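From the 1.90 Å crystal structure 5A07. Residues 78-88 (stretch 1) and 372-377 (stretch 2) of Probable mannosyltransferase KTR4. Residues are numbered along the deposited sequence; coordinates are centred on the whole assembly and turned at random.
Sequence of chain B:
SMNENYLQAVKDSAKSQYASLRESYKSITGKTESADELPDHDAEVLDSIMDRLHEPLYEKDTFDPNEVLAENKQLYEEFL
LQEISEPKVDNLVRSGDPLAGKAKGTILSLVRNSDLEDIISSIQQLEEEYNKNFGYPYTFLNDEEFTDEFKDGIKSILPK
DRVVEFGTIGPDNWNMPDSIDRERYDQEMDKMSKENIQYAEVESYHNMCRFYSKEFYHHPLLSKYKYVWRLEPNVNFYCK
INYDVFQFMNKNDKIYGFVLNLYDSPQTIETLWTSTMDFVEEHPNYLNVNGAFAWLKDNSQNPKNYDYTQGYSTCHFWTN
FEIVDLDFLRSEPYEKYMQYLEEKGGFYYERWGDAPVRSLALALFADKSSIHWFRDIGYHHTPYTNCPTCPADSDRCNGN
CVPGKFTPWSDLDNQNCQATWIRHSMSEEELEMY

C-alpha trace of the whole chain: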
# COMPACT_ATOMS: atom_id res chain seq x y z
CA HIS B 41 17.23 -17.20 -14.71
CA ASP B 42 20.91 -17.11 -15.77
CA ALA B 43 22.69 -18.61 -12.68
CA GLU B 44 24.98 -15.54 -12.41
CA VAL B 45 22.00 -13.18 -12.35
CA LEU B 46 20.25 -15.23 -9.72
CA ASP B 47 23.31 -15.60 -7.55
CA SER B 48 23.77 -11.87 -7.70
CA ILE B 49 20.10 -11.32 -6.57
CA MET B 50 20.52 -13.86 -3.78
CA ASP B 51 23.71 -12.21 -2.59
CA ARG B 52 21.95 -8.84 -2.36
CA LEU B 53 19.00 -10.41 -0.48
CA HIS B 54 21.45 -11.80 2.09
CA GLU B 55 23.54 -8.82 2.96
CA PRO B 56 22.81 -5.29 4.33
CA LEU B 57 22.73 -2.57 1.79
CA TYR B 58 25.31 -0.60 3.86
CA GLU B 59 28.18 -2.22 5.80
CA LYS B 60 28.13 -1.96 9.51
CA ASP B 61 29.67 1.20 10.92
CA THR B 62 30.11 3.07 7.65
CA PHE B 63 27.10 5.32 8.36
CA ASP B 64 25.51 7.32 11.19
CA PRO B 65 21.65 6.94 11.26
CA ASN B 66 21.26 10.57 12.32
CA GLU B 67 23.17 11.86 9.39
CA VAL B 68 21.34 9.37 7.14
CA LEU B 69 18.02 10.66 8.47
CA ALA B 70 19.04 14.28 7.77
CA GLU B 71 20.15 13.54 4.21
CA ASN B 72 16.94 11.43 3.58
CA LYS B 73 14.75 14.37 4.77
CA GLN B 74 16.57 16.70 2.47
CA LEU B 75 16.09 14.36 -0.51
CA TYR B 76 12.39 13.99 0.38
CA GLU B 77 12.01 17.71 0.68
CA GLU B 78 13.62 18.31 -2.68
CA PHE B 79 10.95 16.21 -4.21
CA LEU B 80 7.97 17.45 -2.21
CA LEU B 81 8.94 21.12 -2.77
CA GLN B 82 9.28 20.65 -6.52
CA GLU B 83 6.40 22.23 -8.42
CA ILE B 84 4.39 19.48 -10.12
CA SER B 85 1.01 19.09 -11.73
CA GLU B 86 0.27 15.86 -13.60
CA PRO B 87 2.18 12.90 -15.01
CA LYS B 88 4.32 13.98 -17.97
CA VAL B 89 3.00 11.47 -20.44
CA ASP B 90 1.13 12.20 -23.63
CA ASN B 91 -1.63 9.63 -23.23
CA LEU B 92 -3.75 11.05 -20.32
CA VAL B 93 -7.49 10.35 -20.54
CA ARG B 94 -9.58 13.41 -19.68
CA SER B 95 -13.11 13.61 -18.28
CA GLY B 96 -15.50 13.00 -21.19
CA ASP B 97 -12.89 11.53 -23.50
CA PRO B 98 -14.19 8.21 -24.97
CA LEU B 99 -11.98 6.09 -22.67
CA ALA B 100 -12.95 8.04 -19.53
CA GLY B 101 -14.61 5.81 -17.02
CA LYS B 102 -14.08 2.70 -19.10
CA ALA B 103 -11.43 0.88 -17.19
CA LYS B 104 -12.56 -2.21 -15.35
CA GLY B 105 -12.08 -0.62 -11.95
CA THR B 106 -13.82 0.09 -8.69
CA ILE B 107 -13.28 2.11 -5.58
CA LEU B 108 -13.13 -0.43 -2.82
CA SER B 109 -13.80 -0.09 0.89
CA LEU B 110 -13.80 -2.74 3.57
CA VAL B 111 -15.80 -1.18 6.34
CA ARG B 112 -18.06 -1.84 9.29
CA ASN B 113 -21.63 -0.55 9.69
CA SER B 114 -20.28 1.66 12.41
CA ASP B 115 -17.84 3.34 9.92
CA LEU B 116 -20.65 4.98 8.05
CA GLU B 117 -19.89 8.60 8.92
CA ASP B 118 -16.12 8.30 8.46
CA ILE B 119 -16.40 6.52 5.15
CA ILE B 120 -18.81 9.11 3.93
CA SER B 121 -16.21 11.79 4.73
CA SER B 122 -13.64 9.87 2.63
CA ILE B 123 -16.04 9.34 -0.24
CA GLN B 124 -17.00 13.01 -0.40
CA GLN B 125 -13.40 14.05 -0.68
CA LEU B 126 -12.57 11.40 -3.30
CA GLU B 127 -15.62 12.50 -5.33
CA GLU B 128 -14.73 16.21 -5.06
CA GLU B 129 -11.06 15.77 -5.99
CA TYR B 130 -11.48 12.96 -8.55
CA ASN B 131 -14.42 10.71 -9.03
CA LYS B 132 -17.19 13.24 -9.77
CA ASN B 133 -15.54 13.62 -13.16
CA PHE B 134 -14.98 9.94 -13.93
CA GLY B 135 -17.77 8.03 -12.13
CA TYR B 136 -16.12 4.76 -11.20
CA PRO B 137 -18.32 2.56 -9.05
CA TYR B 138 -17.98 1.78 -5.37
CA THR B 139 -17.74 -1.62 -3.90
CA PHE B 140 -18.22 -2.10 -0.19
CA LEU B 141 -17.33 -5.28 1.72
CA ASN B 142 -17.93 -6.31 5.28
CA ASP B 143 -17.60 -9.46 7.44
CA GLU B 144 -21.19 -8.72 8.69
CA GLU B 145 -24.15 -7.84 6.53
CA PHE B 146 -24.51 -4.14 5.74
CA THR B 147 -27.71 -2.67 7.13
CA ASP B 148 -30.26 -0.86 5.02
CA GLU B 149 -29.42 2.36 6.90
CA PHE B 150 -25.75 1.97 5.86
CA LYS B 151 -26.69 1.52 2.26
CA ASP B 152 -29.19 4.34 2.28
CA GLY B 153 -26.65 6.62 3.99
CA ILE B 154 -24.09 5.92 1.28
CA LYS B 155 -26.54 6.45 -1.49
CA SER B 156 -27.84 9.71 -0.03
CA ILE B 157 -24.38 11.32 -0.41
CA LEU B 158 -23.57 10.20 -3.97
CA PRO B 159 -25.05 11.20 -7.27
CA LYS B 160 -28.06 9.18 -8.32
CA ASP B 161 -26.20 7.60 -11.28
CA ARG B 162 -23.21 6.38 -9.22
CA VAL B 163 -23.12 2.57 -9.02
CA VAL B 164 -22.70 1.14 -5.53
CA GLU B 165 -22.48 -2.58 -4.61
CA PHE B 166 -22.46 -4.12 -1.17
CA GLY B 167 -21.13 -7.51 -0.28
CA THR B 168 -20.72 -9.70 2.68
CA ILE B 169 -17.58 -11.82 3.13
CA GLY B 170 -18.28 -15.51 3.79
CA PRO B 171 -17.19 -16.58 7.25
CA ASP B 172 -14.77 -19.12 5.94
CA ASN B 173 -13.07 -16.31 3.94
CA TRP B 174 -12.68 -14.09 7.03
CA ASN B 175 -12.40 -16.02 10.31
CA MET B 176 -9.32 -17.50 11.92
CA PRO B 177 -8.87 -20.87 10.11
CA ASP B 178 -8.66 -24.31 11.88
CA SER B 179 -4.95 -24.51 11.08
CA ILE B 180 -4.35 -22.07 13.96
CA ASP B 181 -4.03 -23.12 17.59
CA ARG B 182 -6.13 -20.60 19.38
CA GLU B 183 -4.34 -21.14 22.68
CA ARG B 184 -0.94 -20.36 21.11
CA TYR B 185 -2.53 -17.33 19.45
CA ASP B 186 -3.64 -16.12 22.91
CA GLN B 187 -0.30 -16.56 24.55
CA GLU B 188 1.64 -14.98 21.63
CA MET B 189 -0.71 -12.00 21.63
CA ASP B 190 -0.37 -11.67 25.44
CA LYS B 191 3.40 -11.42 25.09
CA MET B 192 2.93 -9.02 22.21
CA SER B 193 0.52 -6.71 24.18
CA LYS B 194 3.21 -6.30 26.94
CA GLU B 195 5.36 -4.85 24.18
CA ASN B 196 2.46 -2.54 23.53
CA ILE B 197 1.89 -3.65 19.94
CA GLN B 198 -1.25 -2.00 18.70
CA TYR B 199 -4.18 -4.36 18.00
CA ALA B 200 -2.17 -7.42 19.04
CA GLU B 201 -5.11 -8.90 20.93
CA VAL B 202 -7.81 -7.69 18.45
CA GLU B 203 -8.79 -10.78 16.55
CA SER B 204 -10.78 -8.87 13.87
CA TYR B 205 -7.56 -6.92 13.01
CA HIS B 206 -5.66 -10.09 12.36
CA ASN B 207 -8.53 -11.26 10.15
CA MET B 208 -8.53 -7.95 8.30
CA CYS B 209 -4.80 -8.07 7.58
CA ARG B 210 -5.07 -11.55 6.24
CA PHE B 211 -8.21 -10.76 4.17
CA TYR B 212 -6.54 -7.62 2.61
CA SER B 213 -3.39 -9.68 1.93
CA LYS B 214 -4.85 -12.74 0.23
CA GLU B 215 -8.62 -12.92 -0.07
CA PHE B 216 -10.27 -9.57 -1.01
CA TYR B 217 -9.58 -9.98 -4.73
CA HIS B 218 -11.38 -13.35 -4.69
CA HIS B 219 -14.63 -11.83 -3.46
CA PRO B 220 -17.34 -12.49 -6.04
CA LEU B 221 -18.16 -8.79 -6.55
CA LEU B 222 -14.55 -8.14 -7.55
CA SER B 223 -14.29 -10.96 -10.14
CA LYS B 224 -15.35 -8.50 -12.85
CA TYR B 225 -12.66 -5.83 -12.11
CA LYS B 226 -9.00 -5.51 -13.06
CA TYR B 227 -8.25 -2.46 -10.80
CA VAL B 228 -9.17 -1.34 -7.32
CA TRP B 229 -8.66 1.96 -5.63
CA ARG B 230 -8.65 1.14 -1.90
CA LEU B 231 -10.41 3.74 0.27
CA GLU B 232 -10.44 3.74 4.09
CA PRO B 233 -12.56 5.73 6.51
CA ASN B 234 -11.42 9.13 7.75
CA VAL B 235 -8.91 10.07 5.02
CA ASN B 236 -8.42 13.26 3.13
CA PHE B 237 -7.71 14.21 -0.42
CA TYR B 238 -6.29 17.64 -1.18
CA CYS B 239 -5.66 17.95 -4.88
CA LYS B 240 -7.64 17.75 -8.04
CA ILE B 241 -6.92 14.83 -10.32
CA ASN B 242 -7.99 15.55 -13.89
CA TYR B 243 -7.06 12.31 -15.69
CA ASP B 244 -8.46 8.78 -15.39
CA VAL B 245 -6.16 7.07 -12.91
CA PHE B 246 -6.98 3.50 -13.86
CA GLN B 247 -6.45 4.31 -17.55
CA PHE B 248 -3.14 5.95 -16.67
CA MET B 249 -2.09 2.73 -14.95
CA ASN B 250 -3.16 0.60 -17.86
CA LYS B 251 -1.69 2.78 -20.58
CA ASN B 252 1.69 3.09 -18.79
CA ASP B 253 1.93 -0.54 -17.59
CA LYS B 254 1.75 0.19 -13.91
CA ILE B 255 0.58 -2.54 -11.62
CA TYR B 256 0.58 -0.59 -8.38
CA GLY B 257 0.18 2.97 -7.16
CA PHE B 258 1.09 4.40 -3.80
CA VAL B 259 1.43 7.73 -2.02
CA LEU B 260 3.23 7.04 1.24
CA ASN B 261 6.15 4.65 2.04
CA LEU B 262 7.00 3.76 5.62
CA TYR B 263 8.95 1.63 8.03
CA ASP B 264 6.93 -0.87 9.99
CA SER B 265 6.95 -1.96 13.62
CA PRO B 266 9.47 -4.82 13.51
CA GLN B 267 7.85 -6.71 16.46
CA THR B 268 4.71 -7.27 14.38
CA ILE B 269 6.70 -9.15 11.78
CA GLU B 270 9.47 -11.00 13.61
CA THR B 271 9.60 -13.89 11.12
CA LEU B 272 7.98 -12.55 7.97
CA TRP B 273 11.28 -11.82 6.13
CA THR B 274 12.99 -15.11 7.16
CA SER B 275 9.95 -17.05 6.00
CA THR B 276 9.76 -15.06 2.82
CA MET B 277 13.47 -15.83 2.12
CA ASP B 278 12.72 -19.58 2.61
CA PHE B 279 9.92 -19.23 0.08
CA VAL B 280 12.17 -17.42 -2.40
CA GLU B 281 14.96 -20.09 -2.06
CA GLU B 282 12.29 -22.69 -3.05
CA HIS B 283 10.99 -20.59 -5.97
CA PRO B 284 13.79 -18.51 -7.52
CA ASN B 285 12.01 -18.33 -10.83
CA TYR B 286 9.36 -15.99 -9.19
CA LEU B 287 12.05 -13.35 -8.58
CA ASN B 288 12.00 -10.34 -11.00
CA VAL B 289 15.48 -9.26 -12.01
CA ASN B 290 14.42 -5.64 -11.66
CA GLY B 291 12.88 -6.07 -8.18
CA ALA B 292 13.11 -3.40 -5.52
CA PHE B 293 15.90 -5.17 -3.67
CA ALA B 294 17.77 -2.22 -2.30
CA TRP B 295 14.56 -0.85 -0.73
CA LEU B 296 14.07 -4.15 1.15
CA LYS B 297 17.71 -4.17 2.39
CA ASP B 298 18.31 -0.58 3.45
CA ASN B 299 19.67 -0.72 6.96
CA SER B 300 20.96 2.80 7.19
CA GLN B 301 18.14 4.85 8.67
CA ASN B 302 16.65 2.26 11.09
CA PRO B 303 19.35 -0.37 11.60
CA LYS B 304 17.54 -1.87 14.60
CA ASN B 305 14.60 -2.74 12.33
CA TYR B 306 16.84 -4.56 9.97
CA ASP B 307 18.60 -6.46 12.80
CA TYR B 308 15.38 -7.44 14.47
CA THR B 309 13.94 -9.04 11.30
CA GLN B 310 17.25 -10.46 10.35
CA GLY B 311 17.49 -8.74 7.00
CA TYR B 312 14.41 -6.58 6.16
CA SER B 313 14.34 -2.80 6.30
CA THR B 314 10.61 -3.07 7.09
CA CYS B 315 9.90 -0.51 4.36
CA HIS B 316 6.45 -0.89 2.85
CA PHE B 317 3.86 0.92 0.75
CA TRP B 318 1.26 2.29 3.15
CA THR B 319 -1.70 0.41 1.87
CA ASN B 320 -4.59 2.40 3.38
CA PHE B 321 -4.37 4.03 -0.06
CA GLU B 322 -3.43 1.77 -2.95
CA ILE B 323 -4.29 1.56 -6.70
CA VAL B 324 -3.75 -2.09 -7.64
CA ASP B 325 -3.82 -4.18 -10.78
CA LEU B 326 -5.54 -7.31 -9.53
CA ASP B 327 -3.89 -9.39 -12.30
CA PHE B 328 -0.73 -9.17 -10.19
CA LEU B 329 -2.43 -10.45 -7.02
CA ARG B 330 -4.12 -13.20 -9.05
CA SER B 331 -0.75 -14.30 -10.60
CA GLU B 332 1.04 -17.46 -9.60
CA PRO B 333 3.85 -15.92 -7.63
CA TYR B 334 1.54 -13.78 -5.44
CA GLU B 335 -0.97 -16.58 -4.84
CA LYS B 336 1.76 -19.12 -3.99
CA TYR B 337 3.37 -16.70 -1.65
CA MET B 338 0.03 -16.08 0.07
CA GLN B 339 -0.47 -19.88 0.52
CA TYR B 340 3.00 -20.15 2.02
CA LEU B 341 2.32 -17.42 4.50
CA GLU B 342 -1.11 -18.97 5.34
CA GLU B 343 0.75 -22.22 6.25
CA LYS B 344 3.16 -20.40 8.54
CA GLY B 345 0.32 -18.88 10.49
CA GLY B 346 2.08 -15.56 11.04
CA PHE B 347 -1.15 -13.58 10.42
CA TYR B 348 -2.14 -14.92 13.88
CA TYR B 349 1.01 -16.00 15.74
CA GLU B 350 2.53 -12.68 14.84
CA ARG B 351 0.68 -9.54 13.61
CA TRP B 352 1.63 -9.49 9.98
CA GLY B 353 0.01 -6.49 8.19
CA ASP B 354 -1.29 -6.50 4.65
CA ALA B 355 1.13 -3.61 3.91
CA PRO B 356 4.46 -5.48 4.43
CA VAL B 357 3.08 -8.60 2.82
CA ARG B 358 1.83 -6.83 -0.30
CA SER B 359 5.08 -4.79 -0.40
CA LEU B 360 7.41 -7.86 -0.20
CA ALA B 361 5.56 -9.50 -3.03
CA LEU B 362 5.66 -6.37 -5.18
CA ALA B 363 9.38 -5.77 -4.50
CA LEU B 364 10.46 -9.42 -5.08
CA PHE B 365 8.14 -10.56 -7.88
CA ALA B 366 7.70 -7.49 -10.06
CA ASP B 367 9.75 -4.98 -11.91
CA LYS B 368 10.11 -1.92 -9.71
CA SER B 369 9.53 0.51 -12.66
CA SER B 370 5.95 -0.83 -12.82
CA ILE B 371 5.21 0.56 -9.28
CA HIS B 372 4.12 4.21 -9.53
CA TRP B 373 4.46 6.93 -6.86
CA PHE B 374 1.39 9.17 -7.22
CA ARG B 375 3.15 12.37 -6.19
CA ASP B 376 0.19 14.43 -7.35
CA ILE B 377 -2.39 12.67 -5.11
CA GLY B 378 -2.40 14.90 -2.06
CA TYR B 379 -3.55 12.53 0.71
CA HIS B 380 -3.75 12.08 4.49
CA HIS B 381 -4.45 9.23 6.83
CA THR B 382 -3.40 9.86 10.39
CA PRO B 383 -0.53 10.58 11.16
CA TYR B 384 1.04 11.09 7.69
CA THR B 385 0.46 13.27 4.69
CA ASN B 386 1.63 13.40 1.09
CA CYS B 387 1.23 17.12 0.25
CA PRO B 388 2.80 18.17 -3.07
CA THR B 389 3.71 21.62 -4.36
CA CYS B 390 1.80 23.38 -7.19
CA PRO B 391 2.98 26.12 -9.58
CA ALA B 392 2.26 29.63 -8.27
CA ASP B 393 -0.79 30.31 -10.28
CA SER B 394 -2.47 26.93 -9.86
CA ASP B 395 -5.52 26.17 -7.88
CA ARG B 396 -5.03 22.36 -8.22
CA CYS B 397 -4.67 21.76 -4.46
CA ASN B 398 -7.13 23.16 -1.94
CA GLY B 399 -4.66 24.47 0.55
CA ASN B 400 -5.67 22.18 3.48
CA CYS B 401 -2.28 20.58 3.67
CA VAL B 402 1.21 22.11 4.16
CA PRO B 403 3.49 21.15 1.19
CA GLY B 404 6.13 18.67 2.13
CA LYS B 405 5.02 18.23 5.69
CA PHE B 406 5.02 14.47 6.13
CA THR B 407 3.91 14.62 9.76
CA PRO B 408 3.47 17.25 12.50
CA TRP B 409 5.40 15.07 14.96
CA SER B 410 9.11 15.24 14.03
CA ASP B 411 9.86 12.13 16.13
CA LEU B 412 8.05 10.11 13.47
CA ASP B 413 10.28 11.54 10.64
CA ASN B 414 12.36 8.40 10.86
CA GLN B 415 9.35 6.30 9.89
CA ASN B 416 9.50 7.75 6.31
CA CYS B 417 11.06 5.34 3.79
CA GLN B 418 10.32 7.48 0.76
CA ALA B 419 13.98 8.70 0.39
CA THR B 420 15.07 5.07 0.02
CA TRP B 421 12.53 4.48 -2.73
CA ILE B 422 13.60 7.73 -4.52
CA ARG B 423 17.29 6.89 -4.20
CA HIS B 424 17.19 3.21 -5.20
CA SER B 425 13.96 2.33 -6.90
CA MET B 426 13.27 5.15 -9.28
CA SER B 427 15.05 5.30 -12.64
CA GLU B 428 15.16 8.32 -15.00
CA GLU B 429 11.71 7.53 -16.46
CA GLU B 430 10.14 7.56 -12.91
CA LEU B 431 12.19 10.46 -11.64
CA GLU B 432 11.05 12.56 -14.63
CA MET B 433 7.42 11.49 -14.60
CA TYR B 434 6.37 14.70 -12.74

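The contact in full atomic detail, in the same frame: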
# COMPACT_ATOMS: atom_id res chain seq x y z
N GLU B 78 13.36 17.89 -1.32
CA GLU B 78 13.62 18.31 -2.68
C GLU B 78 12.58 17.82 -3.62
O GLU B 78 12.26 18.47 -4.62
CB GLU B 78 15.00 17.81 -3.14
CG GLU B 78 16.11 18.64 -2.48
CD GLU B 78 17.54 18.03 -2.56
OE1 GLU B 78 17.73 16.87 -2.97
OE2 GLU B 78 18.48 18.73 -2.11
N PHE B 79 12.03 16.64 -3.35
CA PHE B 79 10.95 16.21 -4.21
C PHE B 79 9.63 16.89 -3.89
O PHE B 79 8.91 17.34 -4.78
CB PHE B 79 10.82 14.67 -4.23
CG PHE B 79 11.75 14.03 -5.22
CD1 PHE B 79 13.10 14.07 -5.03
CD2 PHE B 79 11.28 13.41 -6.37
CE1 PHE B 79 13.99 13.59 -5.98
CE2 PHE B 79 12.14 12.84 -7.29
CZ PHE B 79 13.51 12.96 -7.09
N LEU B 80 9.28 16.92 -2.61
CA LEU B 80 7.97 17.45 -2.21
C LEU B 80 7.83 18.94 -2.46
O LEU B 80 6.72 19.41 -2.78
CB LEU B 80 7.67 17.10 -0.78
CG LEU B 80 6.95 15.80 -0.54
CD1 LEU B 80 5.48 15.84 -0.99
CD2 LEU B 80 7.62 14.60 -1.22
N LEU B 81 8.94 19.68 -2.42
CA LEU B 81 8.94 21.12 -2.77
C LEU B 81 9.12 21.40 -4.19
O LEU B 81 8.94 22.53 -4.61
CB LEU B 81 9.93 21.95 -1.92
CG LEU B 81 9.81 21.80 -0.42
CD1 LEU B 81 10.85 22.71 0.24
CD2 LEU B 81 8.40 22.08 0.09
N GLN B 82 9.25 20.40 -5.04
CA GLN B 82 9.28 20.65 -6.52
C GLN B 82 7.87 20.92 -7.00
O GLN B 82 6.92 20.19 -6.65
CB GLN B 82 9.85 19.40 -7.20
CG GLN B 82 9.90 19.35 -8.72
CD GLN B 82 10.36 17.93 -9.25
OE1 GLN B 82 10.92 17.07 -8.53
NE2 GLN B 82 10.05 17.68 -10.50
N GLU B 83 7.70 21.95 -7.81
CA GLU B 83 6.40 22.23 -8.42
C GLU B 83 6.02 21.12 -9.40
O GLU B 83 6.76 20.86 -10.32
CB GLU B 83 6.42 23.56 -9.19
CG GLU B 83 6.57 24.70 -8.24
CD GLU B 83 6.78 26.04 -8.98
OE1 GLU B 83 6.53 26.13 -10.18
OE2 GLU B 83 7.21 26.98 -8.36
N ILE B 84 4.90 20.46 -9.18
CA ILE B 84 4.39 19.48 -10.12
C ILE B 84 2.92 19.75 -10.41
O ILE B 84 2.28 20.55 -9.75
CB ILE B 84 4.54 18.04 -9.57
CG1 ILE B 84 3.64 17.85 -8.34
CG2 ILE B 84 5.97 17.77 -9.19
CD1 ILE B 84 3.61 16.40 -7.84
N SER B 85 2.43 19.07 -11.42
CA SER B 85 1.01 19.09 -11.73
C SER B 85 0.41 17.72 -12.04
O SER B 85 -0.39 17.23 -11.24
CB SER B 85 0.69 20.06 -12.85
OG SER B 85 1.47 19.68 -13.87
N GLU B 86 0.79 17.12 -13.15
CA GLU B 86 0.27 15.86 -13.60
C GLU B 86 1.36 15.03 -14.21
O GLU B 86 2.37 15.57 -14.56
CB GLU B 86 -0.71 16.04 -14.76
CG GLU B 86 -1.72 17.08 -14.64
CD GLU B 86 -2.70 16.94 -15.76
OE1 GLU B 86 -2.34 17.20 -16.92
OE2 GLU B 86 -3.82 16.56 -15.48
N PRO B 87 1.13 13.72 -14.42
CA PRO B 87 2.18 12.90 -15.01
C PRO B 87 2.53 13.45 -16.37
O PRO B 87 1.63 13.85 -17.12
CB PRO B 87 1.55 11.55 -15.11
CG PRO B 87 0.55 11.52 -14.00
CD PRO B 87 0.01 12.89 -13.98
N LYS B 88 3.82 13.44 -16.69
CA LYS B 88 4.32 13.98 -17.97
C LYS B 88 4.35 12.88 -19.01
O LYS B 88 5.40 12.33 -19.33
CB LYS B 88 5.70 14.56 -17.73
CG LYS B 88 5.56 15.79 -16.87
CD LYS B 88 6.93 16.29 -16.55
CE LYS B 88 6.89 17.77 -16.39
NZ LYS B 88 8.29 18.24 -16.30
N HIS B 372 4.20 2.79 -9.28
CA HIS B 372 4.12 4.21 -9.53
C HIS B 372 3.90 4.94 -8.20
O HIS B 372 2.88 4.67 -7.51
CB HIS B 372 3.01 4.54 -10.49
CG HIS B 372 2.86 5.98 -10.81
ND1 HIS B 372 3.72 6.65 -11.65
CD2 HIS B 372 1.96 6.90 -10.40
CE1 HIS B 372 3.38 7.92 -11.73
NE2 HIS B 372 2.30 8.10 -10.99
N TRP B 373 4.68 6.00 -7.97
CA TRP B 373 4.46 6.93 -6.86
C TRP B 373 3.60 8.11 -7.32
O TRP B 373 4.04 8.96 -8.12
CB TRP B 373 5.80 7.44 -6.29
CG TRP B 373 5.67 8.40 -5.16
CD1 TRP B 373 4.71 8.40 -4.23
CD2 TRP B 373 6.59 9.39 -4.78
NE1 TRP B 373 4.90 9.40 -3.33
CE2 TRP B 373 6.05 10.04 -3.65
CE3 TRP B 373 7.81 9.83 -5.29
CZ2 TRP B 373 6.70 11.07 -3.01
CZ3 TRP B 373 8.45 10.85 -4.68
CH2 TRP B 373 7.90 11.46 -3.53
N PHE B 374 2.36 8.17 -6.81
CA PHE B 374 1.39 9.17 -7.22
C PHE B 374 1.66 10.46 -6.46
O PHE B 374 0.93 10.84 -5.52
CB PHE B 374 -0.06 8.69 -6.97
CG PHE B 374 -0.63 7.93 -8.12
CD1 PHE B 374 -0.95 8.58 -9.29
CD2 PHE B 374 -0.82 6.54 -8.03
CE1 PHE B 374 -1.45 7.85 -10.38
CE2 PHE B 374 -1.33 5.85 -9.10
CZ PHE B 374 -1.64 6.49 -10.29
N ARG B 375 2.72 11.15 -6.87
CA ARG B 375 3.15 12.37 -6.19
C ARG B 375 2.02 13.40 -6.15
O ARG B 375 1.92 14.18 -5.18
CB ARG B 375 4.40 12.97 -6.87
CG ARG B 375 5.65 12.11 -6.66
CD ARG B 375 6.78 12.60 -7.54
NE ARG B 375 7.33 13.90 -7.08
CZ ARG B 375 8.27 14.58 -7.73
NH1 ARG B 375 8.84 14.08 -8.85
NH2 ARG B 375 8.66 15.75 -7.27
N ASP B 376 1.21 13.42 -7.18
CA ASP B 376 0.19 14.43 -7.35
C ASP B 376 -1.05 14.19 -6.49
O ASP B 376 -1.89 15.13 -6.40
CB ASP B 376 -0.24 14.60 -8.85
CG ASP B 376 -0.65 13.26 -9.53
OD1 ASP B 376 -0.22 12.11 -9.11
OD2 ASP B 376 -1.38 13.31 -10.56
N ILE B 377 -1.19 12.99 -5.92
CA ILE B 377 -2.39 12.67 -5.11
C ILE B 377 -2.11 13.13 -3.69
O ILE B 377 -1.50 12.43 -2.88
CB ILE B 377 -2.86 11.22 -5.23
CG1 ILE B 377 -3.19 10.93 -6.68
CG2 ILE B 377 -4.07 11.07 -4.29
CD1 ILE B 377 -3.70 9.53 -6.93
O HOH W 1 6.27 15.47 -4.91
O HOH W 2 10.52 14.99 -10.95
O HOH W 3 -2.59 15.69 -11.20

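The contact is organised around one long side chain. Arg375 gives up more surface to the other stretch than any other residue here, and its guanidinium meets the last turn of a helix and the loop that follows.

The direct hydrogen bonds both start from one nitrogen. Arg375 NH2 donates to the backbone Phe79 O at 3.0 Å and to the side-chain Gln82 OE1 at 2.9 Å. The second is nearly straight, at 171°, and lies near the guanidinium plane, where an N-H points; the first is more bent, at 136°. Phe79 O also accepts from Gln82 N at 3.1 Å, so the carbonyl that binds the arginine also ties down the turn carrying the glutamine. The rule is economical: a backbone acceptor near the end of a helix and an amide side chain three residues on converge on a single donor.

Water completes the set. Water 1 accepts from Arg375 NE at 2.9 Å and donates to Phe79 O at 3.2 Å, while water 2 accepts from Arg375 NH1 at 2.8 Å and from Gln82 NE2 at 2.8 Å. Every guanidinium nitrogen thus has a partner, which suits a charged group on a buried residue. A third water serves the other end of the contact, donating to Ser85 O and to Asp376 OD2, each at 2.7 Å, and so linking a backbone carbonyl to a carboxylate.

Carbon covers the faces that hydrogen bonding leaves free. Phe79 CD2 lies 3.5 Å from Arg375 CZ over one face of the guanidinium, and Ile84 CG2 lies over the opposite face. The phenyl ring itself sits obliquely. Ile84 also packs on the arginine's base, with its CD1 3.7 Å from Arg375 CB. Polar partners in the plane and carbon above and below make a complete socket.

A smaller apolar patch adjoins it. The edge of the Trp373 ring receives Leu80, with Leu80 CD2 3.9 Å from Trp373 CH2, and Phe79, with Phe79 CD2 4.2 Å from Trp373 CZ3. Phe79 therefore serves both the indole and the guanidinium.

Around Asp376 the direct contacts are by packing: Ser85 O is 3.6 Å from Asp376 CB, and Pro87 CD is 3.7 Å from Asp376 OD2. A type I turn from Phe374 to Ile377, with Ile377 N bonded to Phe374 O at 3.0 Å, holds Arg375 and Asp376 at its two central positions, and both point their CA-to-CB bonds toward the other stretch.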